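Local coordinates for protein putative rhamnosidase (Streptomyces avermitilis, PDB 3W5M) that hydrolyses terminal alpha-L-rhamnose from plant glycosides such as naringin, rutin and hesperidin and from gum arabic, and binds L-rhamnose through a calcium-dependent carbohydrate-binding module, at residues Y43-A48 with Y86-R91; A22-L27 with V73-P78; R422-P427 with R456-V461; A302-H307 with K443-W448; V184-A189 with G218-A223. All coordinates share one frame; numbering follows the deposited sequence.

How the contacts relate
The five contacts fall into three parts of the chain. Contacts 1 and 2 come first and interleave: their centres lie 11 Å apart, and each lies in a different sheet of the N-terminal immunoglobulin-like sandwich, so that the two pack face to face and V45, V47 and W88 of contact 1 meet L27 and Y75 of contact 2. Contact 5 follows, alone in the carbohydrate-binding module, its centre 76 Å from that of contact 1. Contacts 4 and 3 come last and also interleave; with centres 7 Å apart they share one antiparallel sheet, in which strands 303-311 and 422-424 are neighbours. All five are beta-rich packing away from the annotated sugar and metal sites, in domains outside the catalytic helical barrel.

Contact 1. Residues Y43-A48 with Y86-R91; sequences YQVRVA and YFWSVR
R91 and Q44 face each other across two neighbouring antiparallel strands, 40-48 and 85-94, of the N-terminal immunoglobulin-like beta-sandwich. They form a hydrogen-bonded pair through their backbones, and the same ladder repeats at R46 with S89 and at A48 with F87. From CB, on the face shared with Q44, R46 and S89, the R91 chain places CG between its own backbone N and carbonyl carbon (chi1 63°), then runs extended to NE alongside Q44. R91 CD comes within 4.2 Å of Q44 OE1. Next, R91 NE donates to Q44 OE1 at 3.0 Å; R91 CZ stands 3.4 Å from Q44 OE1, and R91 NH2 donates a second bond to Q44 OE1, again 3.0 Å long. That oxygen lies in the guanidinium plane, although the amide is turned 41° against it; Q44 NE2 binds D61. An alanine in place of R91 would probably leave Q44 OE1 without both donors, its amide held at the NE2 end by D61. The other face carries V45, V47, W88 and V90, and looks toward L27 and W29 of strand 26-32. On it V45 CG2 packs 3.8 Å from V90 CG2. At the far end of the pair, V47 CG1 rests 3.9 Å from Y86 CB.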
# COMPACT_ATOMS: atom_id res chain seq x y z
N TYR A 43 -23.19 31.47 -2.38
CA TYR A 43 -23.18 30.64 -1.18
C TYR A 43 -22.87 31.48 0.04
O TYR A 43 -22.37 32.59 -0.09
CB TYR A 43 -22.13 29.51 -1.28
CG TYR A 43 -20.69 29.99 -1.34
CD1 TYR A 43 -19.97 30.25 -0.17
CD2 TYR A 43 -20.03 30.16 -2.56
CE1 TYR A 43 -18.66 30.69 -0.20
CE2 TYR A 43 -18.70 30.60 -2.60
CZ TYR A 43 -18.03 30.87 -1.41
OH TYR A 43 -16.72 31.29 -1.42
N GLN A 44 -23.14 30.94 1.21
CA GLN A 44 -22.75 31.58 2.44
C GLN A 44 -22.38 30.53 3.44
O GLN A 44 -23.20 29.65 3.74
CB GLN A 44 -23.91 32.42 3.01
CG GLN A 44 -23.66 32.96 4.42
CD GLN A 44 -24.82 33.82 4.92
OE1 GLN A 44 -25.93 33.74 4.41
NE2 GLN A 44 -24.56 34.63 5.96
N VAL A 45 -21.17 30.65 4.00
CA VAL A 45 -20.70 29.72 5.00
C VAL A 45 -20.62 30.37 6.37
O VAL A 45 -20.14 31.48 6.50
CB VAL A 45 -19.31 29.14 4.62
CG1 VAL A 45 -18.77 28.27 5.75
CG2 VAL A 45 -19.39 28.39 3.29
N ARG A 46 -21.09 29.67 7.38
CA ARG A 46 -20.88 30.12 8.76
C ARG A 46 -20.15 29.07 9.54
O ARG A 46 -20.39 27.89 9.34
CB ARG A 46 -22.21 30.36 9.44
CG ARG A 46 -22.99 31.53 8.89
CD ARG A 46 -24.33 31.52 9.59
NE ARG A 46 -25.02 32.79 9.39
CZ ARG A 46 -26.26 33.02 9.81
NH1 ARG A 46 -26.95 32.07 10.44
NH2 ARG A 46 -26.80 34.20 9.58
N VAL A 47 -19.28 29.52 10.44
CA VAL A 47 -18.50 28.65 11.30
C VAL A 47 -18.62 29.21 12.71
O VAL A 47 -18.51 30.43 12.90
CB VAL A 47 -16.99 28.62 10.90
CG1 VAL A 47 -16.24 27.59 11.73
CG2 VAL A 47 -16.80 28.37 9.42
N ALA A 48 -18.82 28.32 13.68
CA ALA A 48 -19.04 28.69 15.07
C ALA A 48 -18.53 27.62 16.02
O ALA A 48 -18.22 26.48 15.61
CB ALA A 48 -20.53 28.98 15.29
N TYR A 86 -14.83 22.84 15.18
CA TYR A 86 -15.48 23.92 14.46
C TYR A 86 -16.76 23.43 13.81
O TYR A 86 -16.72 22.51 12.98
CB TYR A 86 -14.56 24.52 13.40
CG TYR A 86 -13.41 25.27 14.02
CD1 TYR A 86 -13.56 26.60 14.44
CD2 TYR A 86 -12.18 24.64 14.25
CE1 TYR A 86 -12.51 27.28 15.04
CE2 TYR A 86 -11.12 25.34 14.85
CZ TYR A 86 -11.29 26.65 15.23
OH TYR A 86 -10.25 27.35 15.82
N PHE A 87 -17.88 24.04 14.17
CA PHE A 87 -19.17 23.68 13.58
C PHE A 87 -19.42 24.58 12.39
O PHE A 87 -18.99 25.75 12.36
CB PHE A 87 -20.28 23.76 14.62
CG PHE A 87 -20.19 22.73 15.69
CD1 PHE A 87 -19.40 22.94 16.80
CD2 PHE A 87 -20.88 21.52 15.58
CE1 PHE A 87 -19.30 21.99 17.80
CE2 PHE A 87 -20.80 20.55 16.57
CZ PHE A 87 -20.01 20.79 17.69
N TRP A 88 -20.02 24.01 11.35
CA TRP A 88 -20.29 24.77 10.17
C TRP A 88 -21.56 24.37 9.46
O TRP A 88 -22.08 23.28 9.63
CB TRP A 88 -19.10 24.78 9.19
CG TRP A 88 -18.90 23.49 8.43
CD1 TRP A 88 -18.44 22.32 8.93
CD2 TRP A 88 -19.16 23.27 7.04
NE1 TRP A 88 -18.42 21.36 7.93
CE2 TRP A 88 -18.83 21.93 6.76
CE3 TRP A 88 -19.63 24.09 6.00
CZ2 TRP A 88 -18.94 21.38 5.47
CZ3 TRP A 88 -19.76 23.54 4.71
CH2 TRP A 88 -19.41 22.19 4.46
N SER A 89 -22.02 25.30 8.65
CA SER A 89 -23.25 25.17 7.93
C SER A 89 -23.10 26.04 6.71
O SER A 89 -22.41 27.05 6.74
CB SER A 89 -24.40 25.66 8.79
OG SER A 89 -25.64 25.25 8.25
N VAL A 90 -23.74 25.64 5.63
CA VAL A 90 -23.76 26.44 4.40
C VAL A 90 -25.20 26.48 3.84
O VAL A 90 -26.02 25.59 4.11
CB VAL A 90 -22.77 25.85 3.34
CG1 VAL A 90 -23.15 24.43 2.93
CG2 VAL A 90 -22.65 26.74 2.13
N ARG A 91 -25.48 27.53 3.10
CA ARG A 91 -26.71 27.65 2.33
C ARG A 91 -26.33 28.28 1.02
O ARG A 91 -25.28 28.93 0.91
CB ARG A 91 -27.79 28.49 3.06
CG ARG A 91 -27.42 29.94 3.30
CD ARG A 91 -28.69 30.73 3.57
NE ARG A 91 -28.39 32.10 3.98
CZ ARG A 91 -29.28 32.93 4.49
NH1 ARG A 91 -30.53 32.51 4.67
NH2 ARG A 91 -28.92 34.17 4.83

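Contact 2. Residues A22-L27 with V73-P78; sequences AAHPRL and VPYAGP
H24 and Y75 meet where the 22-27 segment is still a loop: H24 ND1 donates to Y75 O at 3.1 Å, with the oxygen near the plane of the imidazole. One residue on, the backbone takes over, and Y75 N gives an almost straight bond (170°) to P25 O at 2.9 Å. P25 and P74 bring no N-H of their own, so the ladder relies on the amides around them. L27 N reaches V73 O at 2.7 Å, and V73 N answers to L27 O at 2.8 Å. Between these bonds R26 and P74 form a non-hydrogen-bonded pair, in which R26 CA also sends its hydrogen toward V73 O, 3.4 Å away.

The polar ends of Y75 and R26 have partners too. Y75 CG is anti to the backbone N (chi1 173°); the side chain runs beside P25, with Y75 CB 3.8 Å from P25 CD. At the far end Y75 OH donates to P78 O at 2.7 Å, in the carbonyl plane and on a lone pair, and G77 N sits over the centre of the tyrosine ring. R26 makes salt bridges to E12 and to D712, the latter in the catalytic domain. L27 and Y75 touch V45 and V47 of the facing sheet. In topology this is the pairing of strands B and E in a fibronectin type III sandwich, here 26-32 with the short 73-74.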
# COMPACT_ATOMS: atom_id res chain seq x y z
N ALA A 22 -5.14 21.16 8.38
CA ALA A 22 -5.17 22.17 7.31
C ALA A 22 -5.48 23.56 7.89
O ALA A 22 -6.40 23.71 8.70
CB ALA A 22 -6.20 21.80 6.25
N ALA A 23 -4.69 24.58 7.51
CA ALA A 23 -4.99 25.96 7.91
C ALA A 23 -6.28 26.50 7.25
O ALA A 23 -7.05 27.30 7.84
CB ALA A 23 -3.80 26.88 7.61
N HIS A 24 -6.51 26.07 6.02
CA HIS A 24 -7.67 26.47 5.25
C HIS A 24 -8.39 25.25 4.71
O HIS A 24 -8.34 24.96 3.49
CB HIS A 24 -7.24 27.41 4.12
CG HIS A 24 -6.47 28.59 4.62
ND1 HIS A 24 -7.08 29.68 5.18
CD2 HIS A 24 -5.14 28.81 4.72
CE1 HIS A 24 -6.17 30.55 5.57
NE2 HIS A 24 -4.98 30.04 5.30
N PRO A 25 -9.09 24.51 5.62
CA PRO A 25 -9.76 23.27 5.18
C PRO A 25 -10.76 23.56 4.07
O PRO A 25 -11.47 24.56 4.12
CB PRO A 25 -10.48 22.76 6.46
CG PRO A 25 -10.41 23.87 7.44
CD PRO A 25 -9.25 24.76 7.05
N ARG A 26 -10.84 22.67 3.08
CA ARG A 26 -11.68 22.89 1.89
C ARG A 26 -13.03 22.25 2.06
O ARG A 26 -13.14 21.04 2.28
CB ARG A 26 -10.98 22.37 0.64
CG ARG A 26 -9.73 23.17 0.31
CD ARG A 26 -8.87 22.46 -0.76
NE ARG A 26 -8.40 21.18 -0.24
CZ ARG A 26 -7.86 20.22 -1.00
NH1 ARG A 26 -7.72 20.38 -2.31
NH2 ARG A 26 -7.49 19.09 -0.42
N LEU A 27 -14.07 23.06 1.89
CA LEU A 27 -15.44 22.67 2.20
C LEU A 27 -16.17 22.33 0.91
O LEU A 27 -15.94 22.98 -0.14
CB LEU A 27 -16.13 23.87 2.88
CG LEU A 27 -15.45 24.41 4.15
CD1 LEU A 27 -16.19 25.66 4.63
CD2 LEU A 27 -15.46 23.35 5.23
N VAL A 73 -14.11 24.50 -1.54
CA VAL A 73 -14.01 25.94 -1.25
C VAL A 73 -13.23 26.13 0.05
O VAL A 73 -13.63 25.62 1.11
CB VAL A 73 -15.41 26.59 -1.14
CG1 VAL A 73 -15.28 28.08 -0.82
CG2 VAL A 73 -16.22 26.35 -2.39
N PRO A 74 -12.08 26.84 -0.01
CA PRO A 74 -11.25 26.95 1.20
C PRO A 74 -11.85 27.84 2.26
O PRO A 74 -12.34 28.96 1.98
CB PRO A 74 -9.93 27.57 0.71
CG PRO A 74 -10.17 28.03 -0.67
CD PRO A 74 -11.43 27.42 -1.21
N TYR A 75 -11.84 27.33 3.49
CA TYR A 75 -12.07 28.17 4.66
C TYR A 75 -11.26 29.46 4.55
O TYR A 75 -10.05 29.41 4.30
CB TYR A 75 -11.67 27.43 5.91
CG TYR A 75 -11.73 28.29 7.17
CD1 TYR A 75 -12.95 28.57 7.79
CD2 TYR A 75 -10.56 28.81 7.73
CE1 TYR A 75 -13.01 29.35 8.94
CE2 TYR A 75 -10.60 29.60 8.88
CZ TYR A 75 -11.82 29.86 9.48
OH TYR A 75 -11.86 30.63 10.62
N ALA A 76 -11.91 30.60 4.74
CA ALA A 76 -11.18 31.89 4.65
C ALA A 76 -11.54 32.84 5.77
O ALA A 76 -11.58 34.05 5.58
CB ALA A 76 -11.38 32.54 3.27
N GLY A 77 -11.80 32.30 6.95
CA GLY A 77 -11.99 33.12 8.14
C GLY A 77 -10.71 33.29 8.95
O GLY A 77 -9.63 33.06 8.44
N PRO A 78 -10.86 33.69 10.22
CA PRO A 78 -9.73 33.94 11.12
C PRO A 78 -8.91 32.67 11.38
O PRO A 78 -9.45 31.58 11.26
CB PRO A 78 -10.40 34.46 12.40
CG PRO A 78 -11.69 35.05 11.92
CD PRO A 78 -12.13 34.13 10.81

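Contact 3. Residues R422-P427 with R456-V461; sequences RAASGP and RAWLAV
A424 sets its methyl squarely on the indole of W458: A424 CB is 3.5 Å from the centroid of the six-membered ring and 16° off its normal, a CH-pi contact over the face. At the edge of the same indole, close to its plane, lies the carbonyl group of R422. F453 meets the indole with its ring plane steeply inclined, and Q304, R306, T445 and W448 also touch it. The guanidinium of R422 is the second flat group, turned 32° against the indole. W458 O and L459 N lie over one of its faces; the approach of W458 O to R422 NH2 has a poor angle and is best treated as doubtful. At the guanidinium edge R422 NH2 gives R456 O a weak bond, 2.9 Å but bent to 115°, and R422 NE is bonded to D455 O. The arginine chain bends at chi3, and its guanidinium lies beside the 456-461 segment.

The backbones of these segments belong to the antiparallel sheet of the jelly-roll domain, where strand 422-424 lies between 459-463 and 303-311. A423 and L459 form a hydrogen-bonded pair, with A423 N to L459 O at 2.8 Å and L459 N to A423 O at 2.7 Å. R422 and A460 make the adjoining non-hydrogen-bonded pair, their side chains diverging. On the side away from the indole, A423 CB packs 4.1 Å from V461 CG1, and L129 of helix 127-130 touches both A423 and L459.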
# COMPACT_ATOMS: atom_id res chain seq x y z
N ARG A 422 6.32 1.27 31.57
CA ARG A 422 6.97 -0.01 31.78
C ARG A 422 6.69 -0.94 30.58
O ARG A 422 5.70 -0.75 29.91
CB ARG A 422 6.50 -0.61 33.11
CG ARG A 422 7.01 0.26 34.26
CD ARG A 422 6.57 -0.20 35.63
NE ARG A 422 7.22 -1.42 36.09
CZ ARG A 422 8.51 -1.54 36.40
NH1 ARG A 422 9.35 -0.52 36.29
NH2 ARG A 422 8.96 -2.71 36.83
N ALA A 423 7.58 -1.89 30.36
CA ALA A 423 7.58 -2.74 29.17
C ALA A 423 7.79 -4.21 29.49
O ALA A 423 8.44 -4.57 30.49
CB ALA A 423 8.64 -2.25 28.18
N ALA A 424 7.22 -5.07 28.64
CA ALA A 424 7.38 -6.53 28.73
C ALA A 424 7.29 -7.10 27.33
O ALA A 424 6.69 -6.46 26.44
CB ALA A 424 6.31 -7.14 29.60
N SER A 425 7.81 -8.31 27.14
CA SER A 425 7.79 -8.96 25.82
C SER A 425 6.36 -9.33 25.38
O SER A 425 5.99 -9.08 24.23
CB SER A 425 8.73 -10.17 25.80
OG SER A 425 8.50 -10.98 26.94
N GLY A 426 5.55 -9.88 26.28
CA GLY A 426 4.19 -10.28 25.89
C GLY A 426 4.18 -11.39 24.84
O GLY A 426 5.19 -12.03 24.65
N PRO A 427 3.05 -11.60 24.14
CA PRO A 427 2.93 -12.77 23.27
C PRO A 427 3.45 -12.61 21.83
O PRO A 427 3.65 -13.61 21.13
CB PRO A 427 1.43 -13.01 23.24
CG PRO A 427 0.81 -11.68 23.43
CD PRO A 427 1.78 -10.85 24.24
N ARG A 456 5.25 -5.04 38.38
CA ARG A 456 6.52 -4.82 39.10
C ARG A 456 7.73 -5.49 38.45
O ARG A 456 8.85 -5.00 38.58
CB ARG A 456 6.39 -5.22 40.57
CG ARG A 456 5.98 -4.07 41.49
CD ARG A 456 4.98 -4.54 42.54
NE ARG A 456 5.35 -5.84 43.12
CZ ARG A 456 4.48 -6.73 43.60
NH1 ARG A 456 3.18 -6.49 43.59
NH2 ARG A 456 4.93 -7.87 44.09
N ALA A 457 7.50 -6.60 37.75
CA ALA A 457 8.56 -7.30 37.02
C ALA A 457 8.64 -6.94 35.52
O ALA A 457 9.38 -7.57 34.77
CB ALA A 457 8.44 -8.80 37.20
N TRP A 458 7.86 -5.95 35.09
CA TRP A 458 8.09 -5.30 33.79
C TRP A 458 9.35 -4.40 33.86
O TRP A 458 9.85 -4.11 34.95
CB TRP A 458 6.84 -4.52 33.40
CG TRP A 458 5.70 -5.39 32.95
CD1 TRP A 458 5.29 -6.59 33.50
CD2 TRP A 458 4.78 -5.11 31.89
NE1 TRP A 458 4.20 -7.07 32.81
CE2 TRP A 458 3.87 -6.18 31.82
CE3 TRP A 458 4.66 -4.06 30.96
CZ2 TRP A 458 2.84 -6.24 30.87
CZ3 TRP A 458 3.65 -4.12 30.02
CH2 TRP A 458 2.74 -5.21 29.99
N LEU A 459 9.88 -3.96 32.72
CA LEU A 459 11.12 -3.18 32.74
C LEU A 459 10.87 -1.71 32.43
O LEU A 459 9.96 -1.41 31.67
CB LEU A 459 12.14 -3.75 31.75
CG LEU A 459 12.49 -5.24 31.92
CD1 LEU A 459 13.31 -5.74 30.73
CD2 LEU A 459 13.21 -5.45 33.25
N ALA A 460 11.68 -0.81 33.00
CA ALA A 460 11.58 0.61 32.63
C ALA A 460 11.81 0.75 31.13
O ALA A 460 12.70 0.09 30.57
CB ALA A 460 12.61 1.45 33.40
N VAL A 461 10.99 1.57 30.47
CA VAL A 461 11.23 1.96 29.08
C VAL A 461 12.48 2.82 28.97
O VAL A 461 13.01 3.28 29.97
CB VAL A 461 10.04 2.73 28.48
CG1 VAL A 461 8.81 1.84 28.41
CG2 VAL A 461 9.76 4.01 29.26

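Contact 4. Residues A302-H307 with K443-W448; sequences ANQLRH and KETAGW
Q304 and R306 bind a loop, 443-448, that folds down on strand 303-311 by side-chain packing and polar bonds, without any strand pairing between the segments. The amide of Q304 stacks on the indole of W448, the planes 14° apart, with Q304 CD 3.6 Å above the ring plane over its centre. Q304 CG adds a CH-pi contact, 3.8 Å from the centroid of the six-membered ring of W448. Both ends of the amide are held. Q304 OE1 accepts from T445 OG1 at 2.9 Å, in plane and on a lone pair; Q304 NE2 reaches a water that also takes T445 N, and bonds Y375 OH as well. These partners would hold the amide flat on the ring.

At the backbone of W448, R306 NE donates to W448 O at 2.7 Å, the oxygen in the guanidinium plane, and R306 NH2 adds a weak bond to that oxygen. Salt bridges from R306 NH1 to D455 and E308 further fix the guanidinium. L305 O touches the ring edge, 3.6 Å from W448 CZ3. The loop gets its shape from a type II beta turn from T445 to W448, with G447 at its third position, in the connection that leads into strand 459-463 of the jelly-roll sheet.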
# COMPACT_ATOMS: atom_id res chain seq x y z
N ALA A 302 6.99 -7.33 18.85
CA ALA A 302 6.04 -6.23 19.11
C ALA A 302 5.85 -6.22 20.58
O ALA A 302 5.03 -6.99 21.11
CB ALA A 302 4.71 -6.45 18.43
N ASN A 303 6.63 -5.41 21.27
CA ASN A 303 6.57 -5.39 22.76
C ASN A 303 5.38 -4.67 23.33
O ASN A 303 4.74 -3.87 22.66
CB ASN A 303 7.86 -4.78 23.33
CG ASN A 303 9.08 -5.66 23.11
OD1 ASN A 303 9.17 -6.75 23.64
ND2 ASN A 303 10.01 -5.19 22.31
N GLN A 304 5.05 -4.96 24.59
CA GLN A 304 4.01 -4.26 25.31
C GLN A 304 4.55 -3.11 26.17
O GLN A 304 5.52 -3.29 26.88
CB GLN A 304 3.28 -5.26 26.21
CG GLN A 304 2.59 -6.37 25.40
CD GLN A 304 1.90 -7.39 26.30
OE1 GLN A 304 2.24 -7.55 27.49
NE2 GLN A 304 0.97 -8.13 25.72
N LEU A 305 3.91 -1.95 26.07
CA LEU A 305 4.29 -0.77 26.87
C LEU A 305 3.05 -0.28 27.61
O LEU A 305 1.95 -0.32 27.06
CB LEU A 305 4.88 0.32 25.98
CG LEU A 305 6.32 0.15 25.47
CD1 LEU A 305 6.52 -1.00 24.50
CD2 LEU A 305 6.67 1.45 24.72
N ARG A 306 3.19 0.15 28.86
CA ARG A 306 1.99 0.57 29.59
C ARG A 306 2.32 1.58 30.66
O ARG A 306 3.47 1.66 31.11
CB ARG A 306 1.28 -0.62 30.28
CG ARG A 306 2.06 -1.20 31.46
CD ARG A 306 1.37 -2.45 32.03
NE ARG A 306 -0.06 -2.28 32.29
CZ ARG A 306 -0.59 -1.84 33.43
NH1 ARG A 306 0.19 -1.46 34.43
NH2 ARG A 306 -1.91 -1.76 33.55
N HIS A 307 1.28 2.28 31.07
CA HIS A 307 1.34 3.29 32.11
C HIS A 307 -0.00 3.38 32.82
O HIS A 307 -1.04 3.62 32.18
CB HIS A 307 1.67 4.61 31.46
CG HIS A 307 1.70 5.77 32.41
ND1 HIS A 307 2.52 5.80 33.52
CD2 HIS A 307 1.04 6.95 32.40
CE1 HIS A 307 2.35 6.94 34.16
NE2 HIS A 307 1.45 7.66 33.51
N LYS A 443 2.30 -16.59 26.46
CA LYS A 443 3.04 -15.44 26.92
C LYS A 443 2.14 -14.22 27.10
O LYS A 443 2.64 -13.11 27.32
CB LYS A 443 4.19 -15.14 25.96
CG LYS A 443 5.31 -16.17 26.00
CD LYS A 443 6.37 -15.87 24.96
CE LYS A 443 7.57 -16.81 25.13
NZ LYS A 443 8.58 -16.80 24.01
N GLU A 444 0.83 -14.41 27.01
CA GLU A 444 -0.13 -13.35 27.30
C GLU A 444 0.00 -12.88 28.76
O GLU A 444 0.31 -13.67 29.65
CB GLU A 444 -1.56 -13.78 26.99
CG GLU A 444 -1.88 -13.68 25.50
CD GLU A 444 -3.20 -14.32 25.11
OE1 GLU A 444 -3.95 -14.77 26.02
OE2 GLU A 444 -3.49 -14.36 23.89
N THR A 445 -0.23 -11.59 28.99
CA THR A 445 -0.19 -11.03 30.34
C THR A 445 -1.59 -10.48 30.59
O THR A 445 -1.87 -9.29 30.41
CB THR A 445 0.92 -9.95 30.47
OG1 THR A 445 0.70 -8.95 29.47
CG2 THR A 445 2.27 -10.56 30.24
N ALA A 446 -2.49 -11.36 31.01
CA ALA A 446 -3.88 -10.97 31.16
C ALA A 446 -4.07 -9.75 32.06
O ALA A 446 -3.52 -9.69 33.18
CB ALA A 446 -4.71 -12.15 31.69
N GLY A 447 -4.85 -8.79 31.57
CA GLY A 447 -5.21 -7.61 32.36
C GLY A 447 -4.30 -6.40 32.16
O GLY A 447 -4.53 -5.35 32.76
N TRP A 448 -3.31 -6.51 31.27
CA TRP A 448 -2.29 -5.46 31.17
C TRP A 448 -2.81 -4.14 30.59
O TRP A 448 -2.16 -3.09 30.74
CB TRP A 448 -1.05 -5.97 30.40
CG TRP A 448 -1.29 -6.09 28.92
CD1 TRP A 448 -2.03 -7.04 28.30
CD2 TRP A 448 -0.79 -5.22 27.89
NE1 TRP A 448 -2.01 -6.84 26.93
CE2 TRP A 448 -1.30 -5.70 26.66
CE3 TRP A 448 -0.00 -4.05 27.88
CZ2 TRP A 448 -1.01 -5.10 25.44
CZ3 TRP A 448 0.29 -3.45 26.66
CH2 TRP A 448 -0.21 -3.96 25.46
O HOH W 1 -0.82 -10.11 26.52

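Contact 5. Residues V184-A189 with G218-A223; sequences VSVDGA and GNNTLA
V186 and L222 face each other as a non-hydrogen-bonded pair of antiparallel strands in CBM67, the beta-sandwich module that binds L-rhamnose. The apolar part is slight: V186 CG2 lies 4.0 Å from L222 CD2, the two side chains side by side.

Backbone bonds do more. S185 and A223 form a hydrogen-bonded pair, S185 N to A223 O at 2.9 Å and A223 N to S185 O at 3.1 Å. At D187 strand 181-186 leaves the ladder in a type I' turn, V186 to A189, linking it to strand 189-193; D187 N still reaches T221 O at 2.9 Å.

A side chain of the turn itself extends the pairing. D187 CG is anti to its carbonyl carbon (chi1 -79°). D187 OD1 takes T221 N at 2.8 Å in a nearly straight bond (173°), standing in for a strand carbonyl, while D187 OD2 is bonded to H216. An alanine in place of D187 would probably leave T221 N and H216 NE2 without this acceptor group and make the turn less firmly tied to strand 218-227.

Water forms the last group. One molecule accepts from S185 OG and G188 N and donates to T221 O, 3.0 Å from that oxygen; S185 OG also binds R269 NH1.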
# COMPACT_ATOMS: atom_id res chain seq x y z
N VAL A 184 24.10 -27.62 13.65
CA VAL A 184 24.42 -27.69 15.07
C VAL A 184 23.45 -28.64 15.79
O VAL A 184 22.25 -28.70 15.46
CB VAL A 184 24.48 -26.28 15.71
CG1 VAL A 184 23.21 -25.47 15.40
CG2 VAL A 184 24.73 -26.38 17.20
N SER A 185 24.00 -29.39 16.75
CA SER A 185 23.25 -30.34 17.58
C SER A 185 23.56 -30.17 19.06
O SER A 185 24.64 -29.69 19.44
CB SER A 185 23.54 -31.77 17.13
OG SER A 185 24.90 -32.12 17.33
N VAL A 186 22.60 -30.56 19.90
CA VAL A 186 22.80 -30.71 21.32
C VAL A 186 22.50 -32.16 21.76
O VAL A 186 21.44 -32.69 21.43
CB VAL A 186 21.91 -29.75 22.14
CG1 VAL A 186 22.30 -29.84 23.61
CG2 VAL A 186 22.06 -28.31 21.64
N ASP A 187 23.45 -32.76 22.49
CA ASP A 187 23.41 -34.17 22.93
C ASP A 187 23.00 -35.15 21.82
O ASP A 187 22.31 -36.15 22.07
CB ASP A 187 22.53 -34.35 24.18
CG ASP A 187 23.25 -33.94 25.50
OD1 ASP A 187 24.46 -33.57 25.48
OD2 ASP A 187 22.60 -34.00 26.56
N GLY A 188 23.44 -34.84 20.60
CA GLY A 188 23.13 -35.67 19.43
C GLY A 188 21.89 -35.27 18.64
O GLY A 188 21.63 -35.81 17.57
N ALA A 189 21.09 -34.34 19.14
CA ALA A 189 19.91 -33.94 18.37
C ALA A 189 20.14 -32.62 17.65
O ALA A 189 20.44 -31.62 18.30
CB ALA A 189 18.70 -33.85 19.30
N GLY A 218 24.25 -29.73 34.13
CA GLY A 218 25.34 -30.69 34.04
C GLY A 218 25.93 -30.67 32.65
O GLY A 218 25.73 -29.71 31.90
N ASN A 219 26.66 -31.73 32.29
CA ASN A 219 27.36 -31.77 31.00
C ASN A 219 26.41 -31.92 29.81
O ASN A 219 25.54 -32.80 29.80
CB ASN A 219 28.37 -32.92 30.97
CG ASN A 219 29.55 -32.71 31.92
OD1 ASN A 219 30.08 -33.68 32.46
ND2 ASN A 219 30.00 -31.47 32.08
N ASN A 220 26.59 -31.07 28.80
CA ASN A 220 25.81 -31.12 27.56
C ASN A 220 26.87 -31.08 26.47
O ASN A 220 27.83 -30.31 26.60
CB ASN A 220 24.97 -29.85 27.36
CG ASN A 220 23.82 -29.70 28.34
OD1 ASN A 220 22.67 -29.58 27.91
ND2 ASN A 220 24.11 -29.65 29.64
N THR A 221 26.69 -31.86 25.41
CA THR A 221 27.64 -31.89 24.30
C THR A 221 27.06 -31.13 23.12
O THR A 221 25.98 -31.43 22.63
CB THR A 221 27.95 -33.34 23.92
OG1 THR A 221 28.51 -34.00 25.07
CG2 THR A 221 28.94 -33.40 22.75
N LEU A 222 27.78 -30.10 22.67
CA LEU A 222 27.39 -29.32 21.51
C LEU A 222 28.30 -29.79 20.40
O LEU A 222 29.48 -30.08 20.64
CB LEU A 222 27.61 -27.81 21.77
CG LEU A 222 27.12 -27.35 23.16
CD1 LEU A 222 27.51 -25.91 23.43
CD2 LEU A 222 25.61 -27.51 23.24
N ALA A 223 27.75 -29.90 19.19
CA ALA A 223 28.53 -30.33 18.05
C ALA A 223 28.10 -29.56 16.83
O ALA A 223 26.90 -29.31 16.61
CB ALA A 223 28.38 -31.84 17.84
O HOH W 2 25.43 -32.79 20.01